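Local coordinates for uncharacterized protein (Bacteroides ovatus, PDB 5CAG) that is a putative outer-membrane lipoprotein of the FimB/Mfa2 family that probably anchors a fimbrium to the bacterial cell surface, at residues K145-A150 with F202-Q207. Residues are numbered along the deposited sequence; the frame is centred on the assembly and turned at random.
With SO4 (sulfate ion), chain D.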
loop_
_atom_site.group_PDB
_atom_site.type_symbol
_atom_site.label_atom_id
_atom_site.label_comp_id
_atom_site.label_asym_id
_atom_site.label_seq_id
_atom_site.Cartn_x
_atom_site.Cartn_y
_atom_site.Cartn_z
ATOM N N LYS A 145 3.398 -3.221 -4.073
ATOM C CA LYS A 145 4.289 -4.239 -4.656
ATOM C C LYS A 145 3.875 -5.634 -4.143
ATOM O O LYS A 145 3.607 -5.776 -2.952
ATOM C CB LYS A 145 5.787 -3.961 -4.317
ATOM C CG LYS A 145 6.479 -2.770 -5.036
ATOM C CD LYS A 145 8.047 -2.833 -4.963
ATOM C CE LYS A 145 8.843 -1.816 -5.818
ATOM N NZ LYS A 145 9.443 -0.651 -5.050
ATOM N N LYS A 146 3.783 -6.644 -5.037
ATOM C CA LYS A 146 3.504 -8.035 -4.652
ATOM C C LYS A 146 4.830 -8.790 -4.486
ATOM O O LYS A 146 5.756 -8.606 -5.286
ATOM C CB LYS A 146 2.655 -8.778 -5.688
ATOM C CG LYS A 146 1.292 -8.213 -6.027
ATOM C CD LYS A 146 0.796 -8.910 -7.302
ATOM C CE LYS A 146 -0.511 -8.390 -7.852
ATOM N NZ LYS A 146 -0.692 -8.744 -9.292
ATOM N N TYR A 147 4.900 -9.675 -3.489
ATOM C CA TYR A 147 6.059 -10.526 -3.220
ATOM C C TYR A 147 5.610 -11.970 -3.004
ATOM O O TYR A 147 4.476 -12.219 -2.579
ATOM C CB TYR A 147 6.814 -10.053 -1.987
ATOM C CG TYR A 147 7.275 -8.615 -1.992
ATOM C CD1 TYR A 147 6.434 -7.593 -1.563
ATOM C CD2 TYR A 147 8.602 -8.291 -2.269
ATOM C CE1 TYR A 147 6.868 -6.272 -1.506
ATOM C CE2 TYR A 147 9.054 -6.973 -2.205
ATOM C CZ TYR A 147 8.181 -5.963 -1.822
ATOM O OH TYR A 147 8.611 -4.651 -1.767
ATOM N N SER A 148 6.499 -12.914 -3.297
ATOM C CA SER A 148 6.291 -14.342 -3.094
ATOM C C SER A 148 7.643 -14.979 -2.817
ATOM O O SER A 148 8.664 -14.455 -3.266
ATOM C CB SER A 148 5.618 -14.988 -4.307
ATOM O OG SER A 148 6.454 -15.075 -5.454
ATOM N N PHE A 149 7.668 -16.092 -2.085
ATOM C CA PHE A 149 8.905 -16.828 -1.834
ATOM C C PHE A 149 8.591 -18.273 -1.497
ATOM O O PHE A 149 7.438 -18.635 -1.225
ATOM C CB PHE A 149 9.739 -16.189 -0.709
ATOM C CG PHE A 149 9.160 -16.384 0.673
ATOM C CD1 PHE A 149 9.478 -17.509 1.429
ATOM C CD2 PHE A 149 8.281 -15.456 1.214
ATOM C CE1 PHE A 149 8.910 -17.710 2.685
ATOM C CE2 PHE A 149 7.742 -15.648 2.489
ATOM C CZ PHE A 149 8.054 -16.778 3.209
ATOM N N ALA A 150 9.634 -19.087 -1.496
ATOM C CA ALA A 150 9.563 -20.478 -1.096
ATOM C C ALA A 150 10.853 -20.826 -0.358
ATOM O O ALA A 150 11.929 -20.394 -0.775
ATOM C CB ALA A 150 9.348 -21.376 -2.300
ATOM N N PHE A 202 2.803 -12.168 -0.183
ATOM C CA PHE A 202 2.480 -10.989 0.605
ATOM C C PHE A 202 2.666 -9.732 -0.233
ATOM O O PHE A 202 3.133 -9.809 -1.370
ATOM C CB PHE A 202 3.297 -10.939 1.907
ATOM C CG PHE A 202 4.774 -10.755 1.737
ATOM C CD1 PHE A 202 5.611 -11.851 1.550
ATOM C CD2 PHE A 202 5.339 -9.491 1.776
ATOM C CE1 PHE A 202 6.986 -11.685 1.384
ATOM C CE2 PHE A 202 6.711 -9.324 1.601
ATOM C CZ PHE A 202 7.528 -10.425 1.415
ATOM N N THR A 203 2.255 -8.581 0.310
ATOM C CA THR A 203 2.351 -7.289 -0.368
ATOM C C THR A 203 2.791 -6.210 0.594
ATOM O O THR A 203 2.607 -6.355 1.802
ATOM C CB THR A 203 1.005 -6.877 -0.952
ATOM O OG1 THR A 203 0.064 -6.769 0.109
ATOM C CG2 THR A 203 0.502 -7.810 -2.021
ATOM N N ALA A 204 3.319 -5.111 0.059
ATOM C CA ALA A 204 3.733 -3.935 0.807
ATOM C C ALA A 204 3.667 -2.717 -0.105
ATOM O O ALA A 204 3.658 -2.863 -1.331
ATOM C CB ALA A 204 5.138 -4.128 1.340
ATOM N N PHE A 205 3.593 -1.514 0.476
ATOM C CA PHE A 205 3.589 -0.298 -0.320
ATOM C C PHE A 205 4.973 -0.055 -0.889
ATOM O O PHE A 205 5.977 -0.499 -0.303
ATOM C CB PHE A 205 3.134 0.914 0.512
ATOM C CG PHE A 205 1.663 0.892 0.860
ATOM C CD1 PHE A 205 0.691 1.017 -0.131
ATOM C CD2 PHE A 205 1.245 0.711 2.172
ATOM C CE1 PHE A 205 -0.677 0.962 0.192
ATOM C CE2 PHE A 205 -0.121 0.658 2.487
ATOM C CZ PHE A 205 -1.070 0.793 1.495
ATOM N N LYS A 206 5.029 0.631 -2.056
ATOM C CA LYS A 206 6.280 1.072 -2.699
ATOM C C LYS A 206 7.018 2.005 -1.730
ATOM O O LYS A 206 6.359 2.760 -0.996
ATOM C CB LYS A 206 5.984 1.822 -4.014
ATOM C CG LYS A 206 5.819 0.964 -5.242
ATOM C CD LYS A 206 5.702 1.834 -6.497
ATOM C CE LYS A 206 5.522 0.984 -7.736
ATOM N NZ LYS A 206 4.966 1.748 -8.877
ATOM N N GLN A 207 8.355 1.957 -1.695
ATOM C CA GLN A 207 9.094 2.855 -0.797
ATOM C C GLN A 207 8.896 4.301 -1.255
ATOM O O GLN A 207 8.730 5.214 -0.431
ATOM C CB GLN A 207 10.582 2.487 -0.758
ATOM C CG GLN A 207 11.262 2.804 0.558
ATOM C CD GLN A 207 12.740 2.570 0.434
ATOM O OE1 GLN A 207 13.493 3.474 0.066
ATOM N NE2 GLN A 207 13.175 1.338 0.673
HETATM S S SO4 D . -3.661 -6.280 -10.921
HETATM O O1 SO4 D . -4.552 -6.832 -9.892
HETATM O O2 SO4 D . -4.341 -6.245 -12.211
HETATM O O3 SO4 D . -3.252 -4.925 -10.532
HETATM O O4 SO4 D . -2.480 -7.128 -11.055
#
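Strands 134-154 and 197-205 run antiparallel here, joined by four backbone hydrogen bonds in two reciprocal pairs, Lys145 with Ala204 and Tyr147 with Phe202. The straightest runs from Phe202 N to Tyr147 O (2.9 Å, 168°). Packing is densest on the face carrying Tyr147, Phe202, Ala204 and Lys145, and thins toward the lysine. Phe202, with CG tucked between the backbone N and C (chi1 66°), turns one ring face to Tyr147, whose CB lies over it in a CH-pi contact, 3.7 Å from the ring centroid. The ring planes are almost parallel but offset, so little of one overlies the other, and Tyr147 CE1 reaches 4.0 Å from Ala204 CB. Phe149 CD2 meets the Phe202 edge at CE1 (4.0 Å), while Phe189 stacks on Phe202. At the loop end of this face Lys145 CG packs on Lys206 CG (3.8 Å), the chains crossing at about a right angle; Lys206 NZ is salt-bridged to Glu141.

The other face is looser. Exposed Lys146 touches Thr203 CG2 through CG (4.1 Å), then extends outward until NZ donates to O4 of a sulfate (3.0 Å), probably from the crystallisation liquor, that Thr30 OG1 also holds; Thr203 OG1 bonds to Pro114 O. This twisted antiparallel pair (146° between strand directions) continues through strand 187-193 as a beta-sheet, consistent with the family's transthyretin-like clan.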